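Local structure of AOC_like domain-containing protein (Frankia sp. Cc1.17, 7DVI) at residues Q37-A42 and Y71-K76; D54-S59 and G65-R70; R132-I137 and Q141-R146. The protein catalyses exo-selective intermolecular Diels-Alder reactions, including ones on non-natural substrates. All blocks are in the same frame, centred on the assembly; numbering follows the deposited sequence.

Interaction 1 (Q37-A42 and Y71-K76); sequences QNVNVA and YEIRYK. With EDO (1,2-ethanediol), chain G; EDO (1,2-ethanediol), chain D; EDO (1,2-ethanediol), chain F.
The phenol ring of Tyr71 and the side-chain amide of Gln37 stand nearly at right angles, their planes 88° apart, with Gln37 OE1 3.2 Å from Tyr71 OH; the angle is too poor for a hydrogen bond. Tyr86 brings a second ring against Tyr71. The contact fastens the loop after strand 22-37 to strand 63-76 of an antiparallel barrel of the allene oxide cyclase-like family. The two backbones do not pair: Gly47, Gln48 and Gly50 take the backbone bonds of Tyr71 and Ile73, so side chains alone bridge the gap. Tyr71 CG sits between the backbone N and the carbonyl carbon (chi1 61°), which swings the ring end back to the loop. Val39 then splits its two methyls, CG2 touching Tyr71 CE2 at 3.8 Å and CG1 meeting Ile73 CD1 at 4.2 Å. A weak bond from Gln37 NE2 to Val39 O helps to steady the amide. Beyond, Arg74 and Tyr75 form a classic beta bulge opposite Leu83. Ethanediol molecules, probably from the crystallisation liquor, meet the Arg74 guanidinium and the Tyr75 ring at their edges: Arg74 NH1 donates to O2 of one in the guanidinium plane, and Tyr75 OH, which also bonds Asp129 of the second subunit, is reached by another. On Glu72, which is salt-bridged to Arg70, OE1 lies 2.6 Å from O2 of a third ethanediol.

Interaction 2 (D54-S59 and G65-R70); sequences DELYDS and GITIGR. With EDO (1,2-ethanediol), chain G.
The 54-57 and 65-70 parts of strands 49-57 and 63-76 run antiparallel with a 146° angle between their directions, Asp54-Thr67 and Leu56-Gly65 being hydrogen-bonded pairs on either side of the non-hydrogen-bonded pair Glu55-Ile66. Of the four backbone bonds, Leu56 N to Gly65 O is the shortest at 2.8 Å and Gly65 N to Leu56 O the longest at 3.3 Å. The side chains of Asp54, Leu56 and Thr67 share the inward face of the barrel. There Thr67 CG2 touches both Asp54 CB, 3.7 Å away, and Leu56 CD1, 3.9 Å away. With chi1 at -177°, Thr67 turns its methyl to this strand pair and its hydroxyl to Glu88. Asp54 OD1 likewise binds Gln32 NE2. On the other face Glu55 CG packs loosely on Ile66 CG2. The split is clear: backbone bonds and methyl packing hold the hairpin, whereas the buried polar ends of Asp54 and Thr67 find their partners on other strands, each linking its strand to the next one round the barrel.

Interaction 3 (R132-I137 and Q141-R146); sequences REWRVI and QPVEAR
Arg135 and Glu144 extend side by side along one face of this strand pair, and the arginine grips a single oxygen side-on: Arg135 NE meets Glu144 OE1 at 2.8 Å from above the carboxylate plane, while Arg135 NH2 reaches the same OE1 at 2.9 Å on its syn lone pair. The two flat groups are turned 42° apart. Farther along this face, Arg146 NH2 salt-bridges Glu133 OE1 at 2.9 Å, again from above the carboxylate plane; Arg146 CG and CD run past that oxygen, and the bend at chi3 (-68°) turns the guanidinium so that NH2 comes back to it. Between the strands, paired backbone bonds link Glu133 with Arg146 and Arg135 with Glu144. The opposite face is apolar where Trp134 CB meets Val143 CG1 at 3.9 Å and Ala145 CB beside it. Arg132 folds back so that Trp134 CD1 lies over the rim of one guanidinium face, with Ala145 CB at the edge, 3.5 Å from Arg132 NH1. Near the turn, Ile137 N donates to a water that also lies 2.6 Å from Pro142 O. Arg131 and Glu26 are further partners of Glu133 and Arg146; Glu88 and Glu30 salt-bridge Arg132. Trp113 packs on the salt-bridged face. The whole is a beta hairpin whose second strand, bonded through Val143 and Ala145 to strand 22-37, closes the allene oxide cyclase-like barrel.

All three contacts belong to one closed antiparallel barrel. Along the chain, interaction 2 is nested inside the loop closed by interaction 1, and both use strand 63-76, yet their centres lie 21 Å apart: interaction 2 lies near the start of that strand, interaction 1 at its far end. A single ethanediol touches both. Interaction 3 follows later, on the last two strands. Its centre is 10 Å from that of interaction 2, and they touch where Thr67 CG2 meets Arg132 NH2 at 3.6 Å. Interactions 1 and 3, 18 Å apart between centres, do not touch. The two hairpins flank strand 22-37 and meet inside, while interaction 1 anchors a loop at one end.

Interaction 1 (Q37-A42 and Y71-K76)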
loop_
_atom_site.group_PDB
_atom_site.type_symbol
_atom_site.label_atom_id
_atom_site.label_comp_id
_atom_site.label_asym_id
_atom_site.label_seq_id
_atom_site.Cartn_x
_atom_site.Cartn_y
_atom_site.Cartn_z
ATOM N N GLN A 37 11.491 6.884 20.224
ATOM C CA GLN A 37 10.039 6.682 20.018
ATOM C C GLN A 37 9.264 7.034 21.283
ATOM O O GLN A 37 9.867 7.045 22.341
ATOM C CB GLN A 37 9.748 5.206 19.762
ATOM C CG GLN A 37 9.820 4.349 21.006
ATOM C CD GLN A 37 10.014 2.896 20.677
ATOM O OE1 GLN A 37 10.977 2.527 20.030
ATOM N NE2 GLN A 37 9.105 2.056 21.133
ATOM N N ASN A 38 7.982 7.336 21.123
ATOM C CA ASN A 38 7.080 7.556 22.287
ATOM C C ASN A 38 5.992 6.495 22.203
ATOM O O ASN A 38 4.970 6.702 22.761
ATOM C CB ASN A 38 6.578 9.002 22.393
ATOM C CG ASN A 38 5.576 9.364 21.322
ATOM O OD1 ASN A 38 5.467 8.619 20.354
ATOM N ND2 ASN A 38 4.944 10.521 21.432
ATOM N N VAL A 39 6.196 5.452 21.410
ATOM C CA VAL A 39 5.269 4.310 21.299
ATOM C C VAL A 39 5.290 3.509 22.611
ATOM O O VAL A 39 6.368 3.061 23.030
ATOM C CB VAL A 39 5.586 3.385 20.111
ATOM C CG1 VAL A 39 4.696 2.155 20.165
ATOM C CG2 VAL A 39 5.401 4.099 18.765
ATOM N N ASN A 40 4.117 3.347 23.203
ATOM C CA ASN A 40 3.886 2.494 24.399
ATOM C C ASN A 40 3.801 1.082 23.874
ATOM O O ASN A 40 2.766 0.750 23.246
ATOM C CB ASN A 40 2.630 2.918 25.142
ATOM C CG ASN A 40 2.430 2.114 26.416
ATOM O OD1 ASN A 40 2.677 0.919 26.452
ATOM N ND2 ASN A 40 1.969 2.782 27.444
ATOM N N VAL A 41 4.869 0.303 24.036
ATOM C CA VAL A 41 4.964 -0.990 23.309
ATOM C C VAL A 41 3.839 -1.921 23.760
ATOM O O VAL A 41 3.274 -2.669 22.912
ATOM C CB VAL A 41 6.344 -1.630 23.465
ATOM C CG1 VAL A 41 6.383 -3.007 22.849
ATOM C CG2 VAL A 41 7.405 -0.757 22.833
ATOM N N ALA A 42 3.476 -1.868 25.037
ATOM C CA ALA A 42 2.505 -2.821 25.618
ATOM C C ALA A 42 1.114 -2.444 25.113
ATOM O O ALA A 42 0.351 -3.338 24.794
ATOM C CB ALA A 42 2.602 -2.803 27.131
ATOM N N TYR A 71 7.870 5.405 11.824
ATOM C CA TYR A 71 6.590 4.660 11.881
ATOM C C TYR A 71 5.635 5.374 12.840
ATOM O O TYR A 71 6.077 6.162 13.667
ATOM C CB TYR A 71 6.853 3.195 12.203
ATOM C CG TYR A 71 7.510 3.003 13.532
ATOM C CD1 TYR A 71 8.886 3.152 13.682
ATOM C CD2 TYR A 71 6.753 2.729 14.672
ATOM C CE1 TYR A 71 9.490 2.997 14.926
ATOM C CE2 TYR A 71 7.354 2.541 15.911
ATOM C CZ TYR A 71 8.719 2.717 16.045
ATOM O OH TYR A 71 9.313 2.551 17.260
ATOM N N GLU A 72 4.348 5.123 12.669
ATOM C CA GLU A 72 3.291 5.863 13.387
ATOM C C GLU A 72 2.151 4.896 13.628
ATOM O O GLU A 72 1.711 4.215 12.658
ATOM C CB GLU A 72 2.806 7.058 12.590
ATOM C CG GLU A 72 1.759 7.864 13.318
ATOM C CD GLU A 72 1.447 9.205 12.715
ATOM O OE1 GLU A 72 2.107 9.576 11.697
ATOM O OE2 GLU A 72 0.602 9.922 13.299
ATOM N N ILE A 73 1.683 4.841 14.887
ATOM C CA ILE A 73 0.442 4.081 15.195
ATOM C C ILE A 73 -0.699 4.862 14.569
ATOM O O ILE A 73 -0.867 6.047 14.936
ATOM C CB ILE A 73 0.228 3.977 16.733
ATOM C CG1 ILE A 73 1.466 3.459 17.469
ATOM C CG2 ILE A 73 -1.015 3.152 17.001
ATOM C CD1 ILE A 73 1.933 2.086 17.043
ATOM N N ARG A 74 -1.490 4.288 13.675
ATOM C CA ARG A 74 -2.449 5.154 12.949
ATOM C C ARG A 74 -3.896 4.852 13.357
ATOM O O ARG A 74 -4.714 5.770 13.378
ATOM C CB ARG A 74 -2.263 5.004 11.432
ATOM C CG ARG A 74 -1.005 5.684 10.913
ATOM C CD ARG A 74 -1.136 7.194 10.915
ATOM N NE ARG A 74 -2.061 7.552 9.853
ATOM C CZ ARG A 74 -1.776 7.581 8.539
ATOM N NH1 ARG A 74 -0.539 7.387 8.078
ATOM N NH2 ARG A 74 -2.766 7.793 7.686
ATOM N N TYR A 75 -4.242 3.615 13.544
ATOM C CA TYR A 75 -5.637 3.254 13.907
ATOM C C TYR A 75 -5.706 1.835 14.449
ATOM O O TYR A 75 -4.756 1.055 14.227
ATOM C CB TYR A 75 -6.588 3.407 12.715
ATOM C CG TYR A 75 -6.360 2.490 11.528
ATOM C CD1 TYR A 75 -5.587 2.874 10.438
ATOM C CD2 TYR A 75 -7.045 1.295 11.419
ATOM C CE1 TYR A 75 -5.449 2.068 9.317
ATOM C CE2 TYR A 75 -6.923 0.473 10.318
ATOM C CZ TYR A 75 -6.111 0.859 9.257
ATOM O OH TYR A 75 -6.042 -0.009 8.211
ATOM N N LYS A 76 -6.820 1.535 15.150
ATOM C CA LYS A 76 -7.088 0.197 15.732
ATOM C C LYS A 76 -8.362 -0.363 15.100
ATOM O O LYS A 76 -9.291 0.384 14.758
ATOM C CB LYS A 76 -7.136 0.261 17.263
ATOM C CG LYS A 76 -5.868 0.791 17.909
ATOM C CD LYS A 76 -5.887 0.777 19.430
ATOM C CE LYS A 76 -5.054 1.879 20.061
ATOM N NZ LYS A 76 -4.954 1.729 21.535
HETATM C C1 EDO G . 3.034 13.375 12.290
HETATM O O1 EDO G . 3.546 12.267 13.051
HETATM C C2 EDO G . 1.792 13.118 11.469
HETATM O O2 EDO G . 1.774 11.906 10.652
HETATM C C1 EDO D . -4.535 -1.317 5.715
HETATM O O1 EDO D . -4.222 -2.317 4.806
HETATM C C2 EDO D . -5.321 -0.280 5.042
HETATM O O2 EDO D . -5.518 0.898 5.819
HETATM C C1 EDO F . -1.960 5.930 4.053
HETATM O O1 EDO F . -3.035 6.789 4.295
HETATM C C2 EDO F . -0.706 6.711 4.060
HETATM O O2 EDO F . -0.559 7.443 5.241
#

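Interaction 2 (D54-S59 and G65-R70)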
loop_
_atom_site.group_PDB
_atom_site.type_symbol
_atom_site.label_atom_id
_atom_site.label_comp_id
_atom_site.label_asym_id
_atom_site.label_seq_id
_atom_site.Cartn_x
_atom_site.Cartn_y
_atom_site.Cartn_z
ATOM N N ASP A 54 19.122 1.634 11.016
ATOM C CA ASP A 54 19.495 0.201 11.092
ATOM C C ASP A 54 20.590 -0.048 10.073
ATOM O O ASP A 54 20.604 0.659 9.062
ATOM C CB ASP A 54 18.366 -0.742 10.721
ATOM C CG ASP A 54 17.217 -0.777 11.716
ATOM O OD1 ASP A 54 17.320 -0.101 12.720
ATOM O OD2 ASP A 54 16.275 -1.527 11.461
ATOM N N GLU A 55 21.484 -0.988 10.368
ATOM C CA GLU A 55 22.350 -1.585 9.336
ATOM C C GLU A 55 21.703 -2.867 8.843
ATOM O O GLU A 55 20.883 -3.462 9.569
ATOM C CB GLU A 55 23.739 -1.866 9.894
ATOM C CG GLU A 55 24.576 -0.623 10.046
ATOM C CD GLU A 55 25.953 -0.883 10.644
ATOM O OE1 GLU A 55 26.200 -1.999 11.152
ATOM O OE2 GLU A 55 26.775 0.017 10.563
ATOM N N LEU A 56 22.042 -3.247 7.626
ATOM C CA LEU A 56 21.668 -4.544 7.065
ATOM C C LEU A 56 22.972 -5.247 6.685
ATOM O O LEU A 56 23.828 -4.600 6.049
ATOM C CB LEU A 56 20.796 -4.345 5.822
ATOM C CG LEU A 56 19.320 -4.016 6.086
ATOM C CD1 LEU A 56 19.209 -2.572 6.531
ATOM C CD2 LEU A 56 18.500 -4.269 4.834
ATOM N N TYR A 57 23.016 -6.543 6.975
ATOM C CA TYR A 57 24.091 -7.487 6.614
ATOM C C TYR A 57 23.450 -8.610 5.813
ATOM O O TYR A 57 22.351 -9.086 6.177
ATOM C CB TYR A 57 24.814 -7.931 7.889
ATOM C CG TYR A 57 25.583 -6.825 8.557
ATOM C CD1 TYR A 57 24.955 -5.903 9.386
ATOM C CD2 TYR A 57 26.957 -6.706 8.367
ATOM C CE1 TYR A 57 25.659 -4.861 9.956
ATOM C CE2 TYR A 57 27.671 -5.678 8.942
ATOM C CZ TYR A 57 27.022 -4.759 9.739
ATOM O OH TYR A 57 27.736 -3.767 10.339
ATOM N N ASP A 58 24.106 -9.013 4.722
ATOM C CA ASP A 58 23.616 -10.132 3.884
ATOM C C ASP A 58 23.822 -11.451 4.655
ATOM O O ASP A 58 24.315 -11.425 5.793
ATOM C CB ASP A 58 24.244 -10.060 2.494
ATOM C CG ASP A 58 25.737 -10.373 2.472
ATOM O OD1 ASP A 58 26.223 -11.116 3.400
ATOM O OD2 ASP A 58 26.400 -9.831 1.563
ATOM N N SER A 59 23.390 -12.562 4.073
ATOM C CA SER A 59 23.379 -13.900 4.706
ATOM C C SER A 59 24.814 -14.346 5.022
ATOM O O SER A 59 24.958 -15.254 5.826
ATOM C CB SER A 59 22.684 -14.891 3.845
ATOM O OG SER A 59 23.358 -15.049 2.610
ATOM N N GLY A 65 24.001 -2.524 3.522
ATOM C CA GLY A 65 23.809 -1.074 3.607
ATOM C C GLY A 65 23.073 -0.678 4.870
ATOM O O GLY A 65 23.234 -1.355 5.919
ATOM N N ILE A 66 22.278 0.384 4.758
ATOM C CA ILE A 66 21.559 0.992 5.909
ATOM C C ILE A 66 20.102 1.273 5.491
ATOM O O ILE A 66 19.794 1.365 4.290
ATOM C CB ILE A 66 22.260 2.257 6.445
ATOM C CG1 ILE A 66 22.113 3.433 5.484
ATOM C CG2 ILE A 66 23.722 2.006 6.831
ATOM C CD1 ILE A 66 22.201 4.798 6.135
ATOM N N THR A 67 19.235 1.441 6.486
ATOM C CA THR A 67 17.883 2.002 6.309
ATOM C C THR A 67 17.652 3.076 7.367
ATOM O O THR A 67 18.106 2.958 8.537
ATOM C CB THR A 67 16.787 0.930 6.280
ATOM O OG1 THR A 67 15.591 1.682 6.027
ATOM C CG2 THR A 67 16.667 0.144 7.567
ATOM N N ILE A 68 17.007 4.137 6.944
ATOM C CA ILE A 68 16.596 5.259 7.805
ATOM C C ILE A 68 15.088 5.425 7.600
ATOM O O ILE A 68 14.647 5.485 6.434
ATOM C CB ILE A 68 17.415 6.522 7.519
ATOM C CG1 ILE A 68 18.881 6.333 7.940
ATOM C CG2 ILE A 68 16.778 7.706 8.222
ATOM C CD1 ILE A 68 19.742 7.552 7.798
ATOM N N GLY A 69 14.324 5.446 8.691
ATOM C CA GLY A 69 12.870 5.420 8.549
ATOM C C GLY A 69 12.118 5.831 9.801
ATOM O O GLY A 69 12.732 6.270 10.809
ATOM N N ARG A 70 10.806 5.791 9.677
ATOM C CA ARG A 70 9.936 6.157 10.830
ATOM C C ARG A 70 8.661 5.344 10.749
ATOM O O ARG A 70 8.360 4.694 9.670
ATOM C CB ARG A 70 9.788 7.676 10.889
ATOM C CG ARG A 70 9.002 8.319 9.749
ATOM C CD ARG A 70 7.517 8.484 10.022
ATOM N NE ARG A 70 7.315 9.655 10.869
ATOM C CZ ARG A 70 6.127 10.083 11.292
ATOM N NH1 ARG A 70 5.043 9.387 11.025
ATOM N NH2 ARG A 70 6.029 11.182 12.015
HETATM C C1 EDO G . 3.034 13.375 12.290
HETATM O O1 EDO G . 3.546 12.267 13.051
HETATM C C2 EDO G . 1.792 13.118 11.469
HETATM O O2 EDO G . 1.774 11.906 10.652
#

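Interaction 3 (R132-I137 and Q141-R146)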
loop_
_atom_site.group_PDB
_atom_site.type_symbol
_atom_site.label_atom_id
_atom_site.label_comp_id
_atom_site.label_asym_id
_atom_site.label_seq_id
_atom_site.Cartn_x
_atom_site.Cartn_y
_atom_site.Cartn_z
ATOM N N ARG A 132 9.639 -5.015 0.962
ATOM C CA ARG A 132 10.642 -4.977 2.041
ATOM C C ARG A 132 9.895 -5.643 3.198
ATOM O O ARG A 132 8.782 -5.248 3.472
ATOM C CB ARG A 132 11.071 -3.551 2.374
ATOM C CG ARG A 132 12.130 -3.448 3.461
ATOM C CD ARG A 132 11.672 -3.638 4.895
ATOM N NE ARG A 132 12.444 -2.823 5.802
ATOM C CZ ARG A 132 13.429 -3.233 6.572
ATOM N NH1 ARG A 132 13.788 -4.497 6.587
ATOM N NH2 ARG A 132 14.055 -2.373 7.331
ATOM N N GLU A 133 10.492 -6.658 3.791
ATOM C CA GLU A 133 9.845 -7.484 4.829
ATOM C C GLU A 133 10.827 -7.645 5.972
ATOM O O GLU A 133 12.043 -7.467 5.747
ATOM C CB GLU A 133 9.417 -8.831 4.248
ATOM C CG GLU A 133 8.236 -8.756 3.318
ATOM C CD GLU A 133 8.033 -9.997 2.463
ATOM O OE1 GLU A 133 8.802 -10.977 2.614
ATOM O OE2 GLU A 133 7.139 -9.953 1.610
ATOM N N TRP A 134 10.316 -7.987 7.155
ATOM C CA TRP A 134 11.172 -8.236 8.337
ATOM C C TRP A 134 10.329 -8.954 9.382
ATOM O O TRP A 134 9.083 -8.959 9.257
ATOM C CB TRP A 134 11.785 -6.962 8.903
ATOM C CG TRP A 134 10.823 -5.822 9.082
ATOM C CD1 TRP A 134 10.387 -4.945 8.124
ATOM C CD2 TRP A 134 10.221 -5.389 10.309
ATOM N NE1 TRP A 134 9.533 -4.022 8.656
ATOM C CE2 TRP A 134 9.430 -4.259 10.004
ATOM C CE3 TRP A 134 10.293 -5.839 11.619
ATOM C CZ2 TRP A 134 8.696 -3.587 10.972
ATOM C CZ3 TRP A 134 9.568 -5.176 12.579
ATOM C CH2 TRP A 134 8.766 -4.083 12.250
ATOM N N ARG A 135 10.999 -9.509 10.386
ATOM C CA ARG A 135 10.338 -10.073 11.589
ATOM C C ARG A 135 11.282 -9.960 12.780
ATOM O O ARG A 135 12.529 -9.991 12.625
ATOM C CB ARG A 135 9.850 -11.500 11.373
ATOM C CG ARG A 135 10.966 -12.466 11.021
ATOM C CD ARG A 135 10.550 -13.889 11.273
ATOM N NE ARG A 135 11.512 -14.795 10.674
ATOM C CZ ARG A 135 11.335 -16.109 10.538
ATOM N NH1 ARG A 135 10.238 -16.685 10.985
ATOM N NH2 ARG A 135 12.257 -16.846 9.950
ATOM N N VAL A 136 10.676 -9.779 13.950
ATOM C CA VAL A 136 11.408 -9.786 15.235
ATOM C C VAL A 136 11.729 -11.244 15.568
ATOM O O VAL A 136 10.812 -12.119 15.450
ATOM C CB VAL A 136 10.569 -9.085 16.307
ATOM C CG1 VAL A 136 11.245 -9.164 17.671
ATOM C CG2 VAL A 136 10.302 -7.642 15.872
ATOM N N ILE A 137 12.990 -11.524 15.886
ATOM C CA ILE A 137 13.399 -12.863 16.417
ATOM C C ILE A 137 13.333 -12.766 17.945
ATOM O O ILE A 137 12.692 -13.578 18.562
ATOM C CB ILE A 137 14.781 -13.288 15.872
ATOM C CG1 ILE A 137 14.815 -13.246 14.340
ATOM C CG2 ILE A 137 15.167 -14.666 16.390
ATOM C CD1 ILE A 137 13.697 -14.042 13.683
ATOM N N GLN A 141 16.960 -7.380 19.974
ATOM C CA GLN A 141 17.966 -8.112 19.156
ATOM C C GLN A 141 17.748 -7.810 17.681
ATOM O O GLN A 141 16.619 -7.645 17.225
ATOM C CB GLN A 141 17.790 -9.633 19.222
ATOM C CG GLN A 141 17.884 -10.218 20.624
ATOM C CD GLN A 141 19.100 -9.649 21.294
ATOM O OE1 GLN A 141 20.228 -9.952 20.912
ATOM N NE2 GLN A 141 18.860 -8.758 22.239
ATOM N N PRO A 142 18.794 -7.868 16.849
ATOM C CA PRO A 142 18.614 -7.645 15.423
ATOM C C PRO A 142 17.469 -8.443 14.799
ATOM O O PRO A 142 17.206 -9.602 15.070
ATOM C CB PRO A 142 19.943 -8.107 14.838
ATOM C CG PRO A 142 20.938 -7.825 15.954
ATOM C CD PRO A 142 20.186 -8.173 17.218
ATOM N N VAL A 143 16.830 -7.795 13.850
ATOM C CA VAL A 143 15.671 -8.361 13.124
ATOM C C VAL A 143 16.184 -9.165 11.914
ATOM O O VAL A 143 17.302 -9.013 11.524
ATOM C CB VAL A 143 14.845 -7.088 12.856
ATOM C CG1 VAL A 143 14.783 -6.633 11.419
ATOM C CG2 VAL A 143 13.539 -7.077 13.586
ATOM N N GLU A 144 15.429 -10.101 11.411
ATOM C CA GLU A 144 15.683 -10.756 10.124
ATOM C C GLU A 144 14.919 -9.960 9.064
ATOM O O GLU A 144 13.740 -9.612 9.317
ATOM C CB GLU A 144 15.139 -12.171 10.158
ATOM C CG GLU A 144 15.523 -12.967 8.937
ATOM C CD GLU A 144 14.889 -14.340 8.905
ATOM O OE1 GLU A 144 14.242 -14.715 9.897
ATOM O OE2 GLU A 144 14.965 -14.985 7.860
ATOM N N ALA A 145 15.534 -9.714 7.920
ATOM C CA ALA A 145 14.873 -8.953 6.834
ATOM C C ALA A 145 15.040 -9.677 5.486
ATOM O O ALA A 145 15.828 -10.665 5.358
ATOM C CB ALA A 145 15.389 -7.544 6.853
ATOM N N ARG A 146 14.169 -9.329 4.555
ATOM C CA ARG A 146 14.283 -9.746 3.146
ATOM C C ARG A 146 13.797 -8.607 2.253
ATOM O O ARG A 146 12.934 -7.756 2.677
ATOM C CB ARG A 146 13.623 -11.097 2.883
ATOM C CG ARG A 146 12.111 -11.135 2.906
ATOM C CD ARG A 146 11.684 -12.567 2.660
ATOM N NE ARG A 146 11.992 -13.039 1.305
ATOM C CZ ARG A 146 11.266 -12.767 0.227
ATOM N NH1 ARG A 146 11.623 -13.271 -0.937
ATOM N NH2 ARG A 146 10.207 -11.975 0.294
HETATM O O HOH W 1 15.024 -9.772 16.539
#